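Local coordinates for protein oxidoreductase, FMN-binding (Shewanella oneidensis, PDB 2GQ8) that binds FMN and probably works as a flavin-dependent oxidoreductase on CH-CH groups, in the manner of Old Yellow Enzyme relatives, at residues 59-64 / 101-106; 66-71 / 130-135; 182-187 / 236-241. One frame throughout, in Å; residues are numbered along the deposited sequence.

Contact 1. Residues 59-64 / 101-106. With AC6 (p-hydroxyacetophenone), chain D.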
loop_
_atom_site.group_PDB
_atom_site.type_symbol
_atom_site.label_atom_id
_atom_site.label_comp_id
_atom_site.label_asym_id
_atom_site.label_seq_id
_atom_site.Cartn_x
_atom_site.Cartn_y
_atom_site.Cartn_z
ATOM N N THR A 59 0.324 7.299 -1.404
ATOM C CA THR A 59 0.562 8.689 -1.772
ATOM C C THR A 59 0.244 8.797 -3.271
ATOM O O THR A 59 0.837 8.104 -4.104
ATOM C CB THR A 59 2.017 9.124 -1.397
ATOM O OG1 THR A 59 2.212 10.498 -1.749
ATOM C CG2 THR A 59 3.062 8.246 -2.072
ATOM N N GLN A 60 -0.732 9.641 -3.602
ATOM C CA GLN A 60 -1.170 9.772 -4.990
ATOM C C GLN A 60 -0.120 10.300 -5.954
ATOM O O GLN A 60 0.624 11.241 -5.662
ATOM C CB GLN A 60 -2.433 10.627 -5.082
ATOM C CG GLN A 60 -2.256 12.037 -4.560
ATOM C CD GLN A 60 -2.719 12.187 -3.130
ATOM O OE1 GLN A 60 -2.816 11.207 -2.389
ATOM N NE2 GLN A 60 -3.011 13.427 -2.728
ATOM N N ILE A 61 -0.089 9.683 -7.128
ATOM C CA ILE A 61 0.888 10.027 -8.149
ATOM C C ILE A 61 0.486 11.199 -9.027
ATOM O O ILE A 61 1.280 11.653 -9.848
ATOM C CB ILE A 61 1.165 8.813 -9.056
ATOM C CG1 ILE A 61 -0.121 8.406 -9.787
ATOM C CG2 ILE A 61 1.687 7.646 -8.210
ATOM C CD1 ILE A 61 0.079 7.273 -10.786
ATOM N N SER A 62 -0.741 11.683 -8.850
ATOM C CA SER A 62 -1.248 12.805 -9.634
ATOM C C SER A 62 -2.534 13.327 -9.017
ATOM O O SER A 62 -3.112 12.707 -8.128
ATOM C CB SER A 62 -1.545 12.359 -11.068
ATOM O OG SER A 62 -2.719 11.570 -11.092
ATOM N N PRO A 63 -3.011 14.484 -9.492
ATOM C CA PRO A 63 -4.247 15.038 -8.944
ATOM C C PRO A 63 -5.460 14.107 -9.075
ATOM O O PRO A 63 -6.308 14.067 -8.186
ATOM C CB PRO A 63 -4.419 16.330 -9.740
ATOM C CG PRO A 63 -3.002 16.761 -9.967
ATOM C CD PRO A 63 -2.320 15.467 -10.348
ATOM N N THR A 64 -5.536 13.354 -10.171
ATOM C CA THR A 64 -6.664 12.455 -10.396
ATOM C C THR A 64 -6.459 11.027 -9.884
ATOM O O THR A 64 -7.287 10.153 -10.141
ATOM C CB THR A 64 -7.050 12.403 -11.900
ATOM O OG1 THR A 64 -5.899 12.077 -12.692
ATOM C CG2 THR A 64 -7.602 13.746 -12.346
ATOM N N LEU A 101 3.177 4.095 -3.951
ATOM C CA LEU A 101 2.649 4.884 -5.070
ATOM C C LEU A 101 1.216 4.464 -5.327
ATOM O O LEU A 101 0.930 3.302 -5.618
ATOM C CB LEU A 101 3.513 4.670 -6.305
ATOM C CG LEU A 101 4.990 4.992 -6.056
ATOM C CD1 LEU A 101 5.747 4.912 -7.374
ATOM C CD2 LEU A 101 5.136 6.379 -5.430
ATOM N N TRP A 102 0.326 5.443 -5.269
ATOM C CA TRP A 102 -1.102 5.193 -5.355
ATOM C C TRP A 102 -1.911 5.830 -6.473
ATOM O O TRP A 102 -1.742 7.009 -6.781
ATOM C CB TRP A 102 -1.687 5.661 -4.021
ATOM C CG TRP A 102 -3.003 5.107 -3.586
ATOM C CD1 TRP A 102 -3.648 3.992 -4.058
ATOM C CD2 TRP A 102 -3.774 5.579 -2.477
ATOM N NE1 TRP A 102 -4.771 3.743 -3.299
ATOM C CE2 TRP A 102 -4.869 4.703 -2.320
ATOM C CE3 TRP A 102 -3.639 6.661 -1.592
ATOM C CZ2 TRP A 102 -5.826 4.867 -1.309
ATOM C CZ3 TRP A 102 -4.586 6.828 -0.586
ATOM C CH2 TRP A 102 -5.669 5.933 -0.452
ATOM N N HIS A 103 -2.787 5.033 -7.081
ATOM C CA HIS A 103 -3.750 5.558 -8.040
ATOM C C HIS A 103 -4.993 4.760 -7.685
ATOM O O HIS A 103 -5.000 3.534 -7.805
ATOM C CB HIS A 103 -3.379 5.326 -9.504
ATOM C CG HIS A 103 -4.208 6.151 -10.438
ATOM N ND1 HIS A 103 -5.586 6.151 -10.392
ATOM C CD2 HIS A 103 -3.863 7.054 -11.387
ATOM C CE1 HIS A 103 -6.055 7.023 -11.269
ATOM N NE2 HIS A 103 -5.031 7.584 -11.885
ATOM N N VAL A 104 -6.029 5.452 -7.225
ATOM C CA VAL A 104 -7.259 4.795 -6.792
ATOM C C VAL A 104 -8.214 4.395 -7.900
ATOM O O VAL A 104 -9.150 3.639 -7.658
ATOM C CB VAL A 104 -8.052 5.686 -5.801
ATOM C CG1 VAL A 104 -7.183 6.028 -4.593
ATOM C CG2 VAL A 104 -8.525 6.952 -6.500
ATOM N N GLY A 105 -7.979 4.891 -9.110
ATOM C CA GLY A 105 -8.878 4.561 -10.200
ATOM C C GLY A 105 -10.298 5.009 -9.886
ATOM O O GLY A 105 -10.525 6.164 -9.518
ATOM N N ARG A 106 -11.249 4.087 -9.997
ATOM C CA ARG A 106 -12.657 4.394 -9.765
ATOM C C ARG A 106 -13.067 4.596 -8.312
ATOM O O ARG A 106 -14.193 5.007 -8.040
ATOM C CB ARG A 106 -13.530 3.290 -10.362
ATOM C CG ARG A 106 -13.445 1.987 -9.592
ATOM C CD ARG A 106 -14.308 0.906 -10.223
ATOM N NE ARG A 106 -14.218 -0.337 -9.470
ATOM C CZ ARG A 106 -14.822 -1.469 -9.812
ATOM N NH1 ARG A 106 -15.569 -1.520 -10.908
ATOM N NH2 ARG A 106 -14.675 -2.549 -9.057
HETATM C C1 AC6 D . -6.124 0.916 1.046
HETATM C C2 AC6 D . -6.968 0.241 2.162
HETATM C C3 AC6 D . -7.607 1.187 2.970
HETATM C C4 AC6 D . -7.602 2.586 2.785
HETATM C C5 AC6 D . -6.771 3.093 1.768
HETATM C C6 AC6 D . -6.009 2.305 0.895
HETATM O O1 AC6 D . -5.444 -0.032 0.381
HETATM O O2 AC6 D . -9.189 3.008 4.441
HETATM C C7 AC6 D . -8.377 3.595 3.442
HETATM C C8 AC6 D . -8.619 5.102 3.356
HETATM O O HOH W 1 -9.478 8.283 -10.974
HETATM O O HOH W 2 -4.970 9.699 -13.724
#
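I61 and H103 meet because of how their first torsions are set. In I61 the CG1 branch lies between the backbone N and the carbonyl carbon (chi1 62°). In H103 the ring is swung to the far side from its own N (chi1 -166°). The two side chains then cross at about a right angle. I61 CD1 arrives at the edge of the imidazole, near its plane, 4.0 Å from H103 CD2. The other branch, I61 CG2, packs on L101 CB.

The backbones beside them pair as parallel strands. W102 N donates to T59 O over 2.9 Å, from above the carbonyl plane. I61 N donates to W102 O at 3.2 Å, this time in the plane of that carbonyl. Q60 CA adds a CA-H...O contact to W102 O. The pairing is that of neighbouring strands in a TIM barrel, joined here as a beta-alpha-beta unit by helix 77-93.

Past the strand ends waters bridge the segments. One joins H103 NE2 to T64 OG1 and lies in the ring plane. A second donates to both T64 O and G105 O. Within 101-106, G105 N donates to H103 ND1 at 3.0 Å, almost exactly in the ring plane. The W102 indole points the other way, and its CZ2 lies 3.4 Å from C6 of the bound p-hydroxyacetophenone. H181 stacks on this indole and Y186 meets it edge-to-face.

The imidazole has an in-plane partner at each nitrogen, and this should fix its rotation. ND1 accepts from G105 N and NE2 is tied through water to T64 OG1. The ring is thus held between its own turn and the loop after strand 53-60, while W102 is the residue here that reaches the ligand.

Contact 2. Residues 66-71 / 130-135. With AC6 (p-hydroxyacetophenone), chain D.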
loop_
_atom_site.group_PDB
_atom_site.type_symbol
_atom_site.label_atom_id
_atom_site.label_comp_id
_atom_site.label_asym_id
_atom_site.label_seq_id
_atom_site.Cartn_x
_atom_site.Cartn_y
_atom_site.Cartn_z
ATOM N N LYS A 66 -5.988 10.510 -6.612
ATOM C CA LYS A 66 -6.441 10.617 -5.226
ATOM C C LYS A 66 -7.879 10.136 -5.006
ATOM O O LYS A 66 -8.771 10.404 -5.816
ATOM C CB LYS A 66 -6.295 12.082 -4.798
ATOM C CG LYS A 66 -6.773 12.440 -3.410
ATOM C CD LYS A 66 -6.557 13.938 -3.221
ATOM C CE LYS A 66 -7.127 14.477 -1.929
ATOM N NZ LYS A 66 -6.954 15.966 -1.905
ATOM N N GLY A 67 -8.102 9.435 -3.897
ATOM C CA GLY A 67 -9.431 8.931 -3.602
ATOM C C GLY A 67 -10.046 9.393 -2.292
ATOM O O GLY A 67 -11.263 9.318 -2.120
ATOM N N TYR A 68 -9.215 9.890 -1.377
ATOM C CA TYR A 68 -9.687 10.329 -0.066
ATOM C C TYR A 68 -9.129 11.691 0.296
ATOM O O TYR A 68 -8.027 12.053 -0.106
ATOM C CB TYR A 68 -9.263 9.314 1.002
ATOM C CG TYR A 68 -9.668 7.899 0.663
ATOM C CD1 TYR A 68 -10.835 7.337 1.182
ATOM C CD2 TYR A 68 -8.911 7.147 -0.227
ATOM C CE1 TYR A 68 -11.238 6.056 0.814
ATOM C CE2 TYR A 68 -9.301 5.873 -0.605
ATOM C CZ TYR A 68 -10.458 5.335 -0.089
ATOM O OH TYR A 68 -10.838 4.090 -0.504
ATOM N N ALA A 69 -9.892 12.438 1.083
ATOM C CA ALA A 69 -9.467 13.761 1.489
ATOM C C ALA A 69 -8.177 13.762 2.299
ATOM O O ALA A 69 -7.912 12.853 3.088
ATOM C CB ALA A 69 -10.569 14.428 2.292
ATOM N N TRP A 70 -7.365 14.785 2.061
ATOM C CA TRP A 70 -6.130 15.013 2.803
ATOM C C TRP A 70 -5.017 13.970 2.763
ATOM O O TRP A 70 -4.200 13.918 3.678
ATOM C CB TRP A 70 -6.481 15.318 4.266
ATOM C CG TRP A 70 -7.698 16.197 4.402
ATOM C CD1 TRP A 70 -7.920 17.401 3.786
ATOM C CD2 TRP A 70 -8.863 15.926 5.187
ATOM N NE1 TRP A 70 -9.159 17.894 4.145
ATOM C CE2 TRP A 70 -9.756 17.011 5.000
ATOM C CE3 TRP A 70 -9.241 14.873 6.030
ATOM C CZ2 TRP A 70 -11.007 17.066 5.630
ATOM C CZ3 TRP A 70 -10.486 14.932 6.654
ATOM C CH2 TRP A 70 -11.353 16.024 6.447
ATOM N N THR A 71 -4.980 13.136 1.727
ATOM C CA THR A 71 -3.898 12.168 1.616
ATOM C C THR A 71 -2.733 12.902 0.946
ATOM O O THR A 71 -2.934 13.769 0.093
ATOM C CB THR A 71 -4.310 10.913 0.793
ATOM O OG1 THR A 71 -4.682 11.282 -0.546
ATOM C CG2 THR A 71 -5.496 10.208 1.471
ATOM N N LYS A 130 -17.659 3.492 -0.472
ATOM C CA LYS A 130 -17.678 4.909 -0.147
ATOM C C LYS A 130 -16.263 5.400 0.127
ATOM O O LYS A 130 -15.385 4.623 0.499
ATOM C CB LYS A 130 -18.530 5.166 1.096
ATOM C CG LYS A 130 -19.994 4.799 0.941
ATOM C CD LYS A 130 -20.773 5.127 2.205
ATOM C CE LYS A 130 -22.250 4.795 2.051
ATOM N NZ LYS A 130 -23.003 5.069 3.306
ATOM N N VAL A 131 -16.044 6.687 -0.092
ATOM C CA VAL A 131 -14.757 7.299 0.205
ATOM C C VAL A 131 -15.161 8.517 1.017
ATOM O O VAL A 131 -16.339 8.666 1.351
ATOM C CB VAL A 131 -13.984 7.730 -1.076
ATOM C CG1 VAL A 131 -13.610 6.499 -1.892
ATOM C CG2 VAL A 131 -14.817 8.692 -1.910
ATOM N N PHE A 132 -14.210 9.366 1.383
ATOM C CA PHE A 132 -14.586 10.561 2.119
ATOM C C PHE A 132 -13.948 11.786 1.502
ATOM O O PHE A 132 -12.863 11.719 0.915
ATOM C CB PHE A 132 -14.263 10.432 3.622
ATOM C CG PHE A 132 -12.814 10.152 3.940
ATOM C CD1 PHE A 132 -11.859 11.169 3.907
ATOM C CD2 PHE A 132 -12.419 8.875 4.331
ATOM C CE1 PHE A 132 -10.529 10.913 4.265
ATOM C CE2 PHE A 132 -11.094 8.614 4.689
ATOM C CZ PHE A 132 -10.153 9.636 4.656
ATOM N N VAL A 133 -14.647 12.907 1.610
ATOM C CA VAL A 133 -14.177 14.154 1.037
ATOM C C VAL A 133 -14.162 15.255 2.088
ATOM O O VAL A 133 -14.643 15.069 3.209
ATOM C CB VAL A 133 -15.098 14.601 -0.120
ATOM C CG1 VAL A 133 -15.144 13.526 -1.209
ATOM C CG2 VAL A 133 -16.503 14.863 0.413
ATOM N N ASP A 134 -13.595 16.393 1.713
ATOM C CA ASP A 134 -13.521 17.556 2.589
ATOM C C ASP A 134 -14.816 18.337 2.350
ATOM O O ASP A 134 -15.092 18.745 1.224
ATOM C CB ASP A 134 -12.316 18.416 2.205
ATOM C CG ASP A 134 -12.081 19.559 3.171
ATOM O OD1 ASP A 134 -13.062 20.037 3.775
ATOM O OD2 ASP A 134 -10.917 19.987 3.315
ATOM N N ASN A 135 -15.606 18.542 3.400
ATOM C CA ASN A 135 -16.872 19.260 3.260
ATOM C C ASN A 135 -16.975 20.535 4.095
ATOM O O ASN A 135 -18.029 20.824 4.663
ATOM C CB ASN A 135 -18.040 18.339 3.622
ATOM C CG ASN A 135 -17.995 17.888 5.070
ATOM O OD1 ASN A 135 -17.188 18.381 5.862
ATOM N ND2 ASN A 135 -18.868 16.953 5.426
HETATM C C1 AC6 D . -6.124 0.916 1.046
HETATM C C2 AC6 D . -6.968 0.241 2.162
HETATM C C3 AC6 D . -7.607 1.187 2.970
HETATM C C4 AC6 D . -7.602 2.586 2.785
HETATM C C5 AC6 D . -6.771 3.093 1.768
HETATM C C6 AC6 D . -6.009 2.305 0.895
HETATM O O1 AC6 D . -5.444 -0.032 0.381
HETATM O O2 AC6 D . -9.189 3.008 4.441
HETATM C C7 AC6 D . -8.377 3.595 3.442
HETATM C C8 AC6 D . -8.619 5.102 3.356
HETATM O O HOH W 3 -13.177 3.149 0.102
#
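F132 and Y68 bury the most surface here, and they meet as CB against ring face. Y68 CB sits 4.0 Å from the centroid of the F132 ring, over its face and offset toward the rim. F132 has CG between its backbone N and carbonyl carbon (chi1 58°), which turns the phenyl face toward Y68 CB. The two rings are oblique, with planes 58° apart, and Y68 CD1 comes within 3.7 Å of F132 CE2. Y68 CE1 also packs on V131 CG1. Over one face of the tyrosine ring, near its centre, lies methyl C8 of the bound p-hydroxyacetophenone. Y68 OH donates to a water at 2.6 Å, and that water donates to K130 O. Y186 OH is a further hydrogen-bond partner of this hydroxyl.

The contact joins two excursions from the TIM barrel. Residues 66-71 belong to the loop after strand 53-60 and form a type II turn from Y68 to T71. Residues 130-133 are one strand of a small antiparallel pair with strand 141-144. A69 N donates to F132 O at 3.1 Å, and N112 ND2 grips the same oxygen. The F132 N is buried without a partner.

W70, third in the turn, carries the outer end. Its NE1 donates to D134 OD2 over 2.9 Å. The oxygen lies at the indole edge, while the indole N-H meets it from above the carboxylate plane. A69 CB covers one face of the indole, over its centre. D134 OD1 bonds to G136 N, so both carboxylate oxygens are held.

Contact 3. Residues 182-187 / 236-241. With AC6 (p-hydroxyacetophenone), chain D; FMN (flavin mononucleotide), chain E.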
loop_
_atom_site.group_PDB
_atom_site.type_symbol
_atom_site.label_atom_id
_atom_site.label_comp_id
_atom_site.label_asym_id
_atom_site.label_seq_id
_atom_site.Cartn_x
_atom_site.Cartn_y
_atom_site.Cartn_z
ATOM N N ALA A 182 -1.139 -2.230 -5.997
ATOM C CA ALA A 182 -1.895 -2.911 -7.043
ATOM C C ALA A 182 -2.937 -3.760 -6.336
ATOM O O ALA A 182 -3.436 -4.753 -6.872
ATOM C CB ALA A 182 -0.966 -3.797 -7.873
ATOM N N ALA A 183 -3.277 -3.346 -5.122
ATOM C CA ALA A 183 -4.224 -4.098 -4.318
ATOM C C ALA A 183 -5.464 -3.306 -3.929
ATOM O O ALA A 183 -5.756 -2.236 -4.473
ATOM C CB ALA A 183 -3.513 -4.606 -3.042
ATOM N N ASN A 184 -6.191 -3.891 -2.987
ATOM C CA ASN A 184 -7.400 -3.352 -2.391
ATOM C C ASN A 184 -8.391 -2.609 -3.265
ATOM O O ASN A 184 -8.969 -1.603 -2.858
ATOM C CB ASN A 184 -7.012 -2.517 -1.175
ATOM C CG ASN A 184 -6.210 -3.327 -0.175
ATOM O OD1 ASN A 184 -6.279 -4.557 -0.174
ATOM N ND2 ASN A 184 -5.462 -2.654 0.685
ATOM N N GLY A 185 -8.585 -3.144 -4.464
ATOM C CA GLY A 185 -9.554 -2.599 -5.395
ATOM C C GLY A 185 -9.222 -1.299 -6.080
ATOM O O GLY A 185 -10.106 -0.682 -6.674
ATOM N N TYR A 186 -7.971 -0.864 -6.020
ATOM C CA TYR A 186 -7.636 0.384 -6.673
ATOM C C TYR A 186 -7.347 0.236 -8.167
ATOM O O TYR A 186 -7.637 -0.817 -8.735
ATOM C CB TYR A 186 -6.542 1.095 -5.878
ATOM C CG TYR A 186 -7.092 1.479 -4.518
ATOM C CD1 TYR A 186 -6.636 0.861 -3.354
ATOM C CD2 TYR A 186 -8.140 2.398 -4.405
ATOM C CE1 TYR A 186 -7.212 1.139 -2.120
ATOM C CE2 TYR A 186 -8.723 2.686 -3.169
ATOM C CZ TYR A 186 -8.254 2.048 -2.026
ATOM O OH TYR A 186 -8.849 2.297 -0.803
ATOM N N LEU A 187 -6.806 1.267 -8.814
ATOM C CA LEU A 187 -6.630 1.213 -10.272
ATOM C C LEU A 187 -6.065 -0.048 -10.906
ATOM O O LEU A 187 -6.718 -0.654 -11.755
ATOM C CB LEU A 187 -5.826 2.418 -10.782
ATOM C CG LEU A 187 -5.758 2.462 -12.321
ATOM C CD1 LEU A 187 -7.170 2.509 -12.903
ATOM C CD2 LEU A 187 -4.950 3.666 -12.778
ATOM N N PRO A 236 -5.126 -10.831 -3.512
ATOM C CA PRO A 236 -5.767 -11.919 -4.254
ATOM C C PRO A 236 -7.205 -12.278 -3.927
ATOM O O PRO A 236 -7.993 -12.527 -4.839
ATOM C CB PRO A 236 -4.837 -13.109 -3.999
ATOM C CG PRO A 236 -3.508 -12.470 -3.721
ATOM C CD PRO A 236 -3.899 -11.307 -2.849
ATOM N N LEU A 237 -7.547 -12.289 -2.640
ATOM C CA LEU A 237 -8.877 -12.724 -2.209
ATOM C C LEU A 237 -9.846 -11.729 -1.579
ATOM O O LEU A 237 -11.053 -11.990 -1.539
ATOM C CB LEU A 237 -8.711 -13.928 -1.277
ATOM C CG LEU A 237 -7.850 -15.044 -1.872
ATOM C CD1 LEU A 237 -7.585 -16.124 -0.824
ATOM C CD2 LEU A 237 -8.547 -15.624 -3.089
ATOM N N THR A 238 -9.360 -10.603 -1.072
ATOM C CA THR A 238 -10.291 -9.637 -0.494
ATOM C C THR A 238 -11.058 -8.973 -1.633
ATOM O O THR A 238 -10.570 -8.903 -2.760
ATOM C CB THR A 238 -9.561 -8.577 0.335
ATOM O OG1 THR A 238 -8.521 -7.982 -0.453
ATOM C CG2 THR A 238 -8.966 -9.217 1.585
ATOM N N THR A 239 -12.260 -8.488 -1.339
ATOM C CA THR A 239 -13.100 -7.872 -2.364
ATOM C C THR A 239 -13.856 -6.654 -1.846
ATOM O O THR A 239 -14.772 -6.159 -2.506
ATOM C CB THR A 239 -14.151 -8.870 -2.862
ATOM O OG1 THR A 239 -14.937 -9.310 -1.745
ATOM C CG2 THR A 239 -13.491 -10.072 -3.515
ATOM N N LEU A 240 -13.474 -6.184 -0.667
ATOM C CA LEU A 240 -14.129 -5.051 -0.023
ATOM C C LEU A 240 -14.410 -3.822 -0.886
ATOM O O LEU A 240 -15.513 -3.261 -0.816
ATOM C CB LEU A 240 -13.327 -4.631 1.209
ATOM C CG LEU A 240 -13.999 -3.607 2.128
ATOM C CD1 LEU A 240 -15.343 -4.131 2.608
ATOM C CD2 LEU A 240 -13.091 -3.332 3.312
ATOM N N ASN A 241 -13.434 -3.390 -1.686
ATOM C CA ASN A 241 -13.633 -2.217 -2.531
ATOM C C ASN A 241 -14.254 -2.485 -3.900
ATOM O O ASN A 241 -14.192 -1.644 -4.797
ATOM C CB ASN A 241 -12.329 -1.427 -2.690
ATOM C CG ASN A 241 -12.082 -0.485 -1.522
ATOM O OD1 ASN A 241 -13.025 0.089 -0.974
ATOM N ND2 ASN A 241 -10.819 -0.312 -1.144
HETATM C C1 AC6 D . -6.124 0.916 1.046
HETATM C C2 AC6 D . -6.968 0.241 2.162
HETATM C C3 AC6 D . -7.607 1.187 2.970
HETATM C C4 AC6 D . -7.602 2.586 2.785
HETATM C C5 AC6 D . -6.771 3.093 1.768
HETATM C C6 AC6 D . -6.009 2.305 0.895
HETATM O O1 AC6 D . -5.444 -0.032 0.381
HETATM O O2 AC6 D . -9.189 3.008 4.441
HETATM C C7 AC6 D . -8.377 3.595 3.442
HETATM C C8 AC6 D . -8.619 5.102 3.356
HETATM N N1 FMN E . -3.399 -0.563 2.679
HETATM C C2 FMN E . -2.658 -0.052 1.586
HETATM O O2 FMN E . -2.166 -0.756 0.765
HETATM N N3 FMN E . -2.600 1.365 1.456
HETATM C C4 FMN E . -2.882 2.234 2.448
HETATM O O4 FMN E . -2.997 3.603 2.236
HETATM C C4A FMN E . -3.837 1.761 3.550
HETATM N N5 FMN E . -4.555 2.586 4.364
HETATM C C5A FMN E . -5.054 2.033 5.509
HETATM C C6 FMN E . -5.647 3.042 6.490
HETATM C C7 FMN E . -6.114 2.502 7.746
HETATM C C7M FMN E . -6.400 3.500 8.855
HETATM C C8 FMN E . -5.938 1.136 8.148
HETATM C C8M FMN E . -6.354 0.336 9.412
HETATM C C9 FMN E . -5.534 0.173 7.171
HETATM C C9A FMN E . -5.092 0.584 5.766
HETATM N N10 FMN E . -4.463 -0.233 4.756
HETATM C C10 FMN E . -3.839 0.256 3.626
HETATM C "C1'" FMN E . -4.447 -1.700 4.925
HETATM C "C2'" FMN E . -3.264 -2.064 5.823
HETATM O "O2'" FMN E . -2.008 -1.837 5.192
HETATM C "C3'" FMN E . -3.348 -3.534 6.268
HETATM O "O3'" FMN E . -3.187 -4.410 5.122
HETATM C "C4'" FMN E . -4.597 -3.922 7.029
HETATM O "O4'" FMN E . -4.881 -2.953 8.071
HETATM C "C5'" FMN E . -4.623 -5.325 7.590
HETATM O "O5'" FMN E . -3.623 -5.487 8.612
HETATM P P FMN E . -3.995 -5.406 10.167
HETATM O O1P FMN E . -4.388 -4.001 10.481
HETATM O O2P FMN E . -5.073 -6.413 10.445
HETATM O O3P FMN E . -2.660 -5.824 10.856
HETATM O O HOH W 4 -6.736 -6.828 1.092
HETATM O O HOH W 5 -12.899 -1.087 -6.994
#
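N241 drives its amide into the turn at N184 and G185, and here the packing is tight. ND2 donates to N184 O over 2.8 Å, nearly straight at 166°, with the oxygen close to the amide plane. G185 CA lies 4.0 Å from N241 CB. Any side chain at G185 would run into that CB, and the residue has positive phi in a type I' turn from A183 to Y186.

The turn also faces the ligand. N184 ND2 donates to O1 of p-hydroxyacetophenone at 2.6 Å, and H181 NE2 also hydrogen-bonds the ligand. O1 lies at the edge of the Y186 ring, 3.3 Å from CE1. N184 O stands over a face of this ring, toward its rim. Replacing Y186 with an alanine would probably leave Y68 OH without its phenol mate and open a gap beside the ligand.

Away from the N241 amide the contact is looser, and waters fill in for direct bonds. One water donates to N184 OD1 and accepts from T238 OG1. Another donates to both G185 O and N241 O.

The contact lies at the mouth of the barrel, between the loops that follow two adjacent strands. Segment 182-187 runs from strand 177-181 into helix 187-192, and segment 236-241 leads from strand 230-234 toward helix 248-262.

Overall arrangement
From the N terminus, strand 53-60 leads into contact 1. This closes the loop through helix 77-93 and pairs neighbouring barrel strands. Contact 2 starts inside that loop, at 66-71, and ends beyond it, at 130-135, so the two cross. It ties the loop after strand 53-60 to the small antiparallel pair 130-133 and 141-144. Contact 3 follows in series. It closes the span from 182-187 to 236-241 and joins the loops after strands 177-181 and 230-234. The three also touch one another: the Q60 and T71 side chains hydrogen-bond, L187 N hydrogen-bonds H103 O, and the Y68 and Y186 hydroxyls tie contacts 2 and 3. All three reach p-hydroxyacetophenone; contacts 1 and 3 also lie close to FMN.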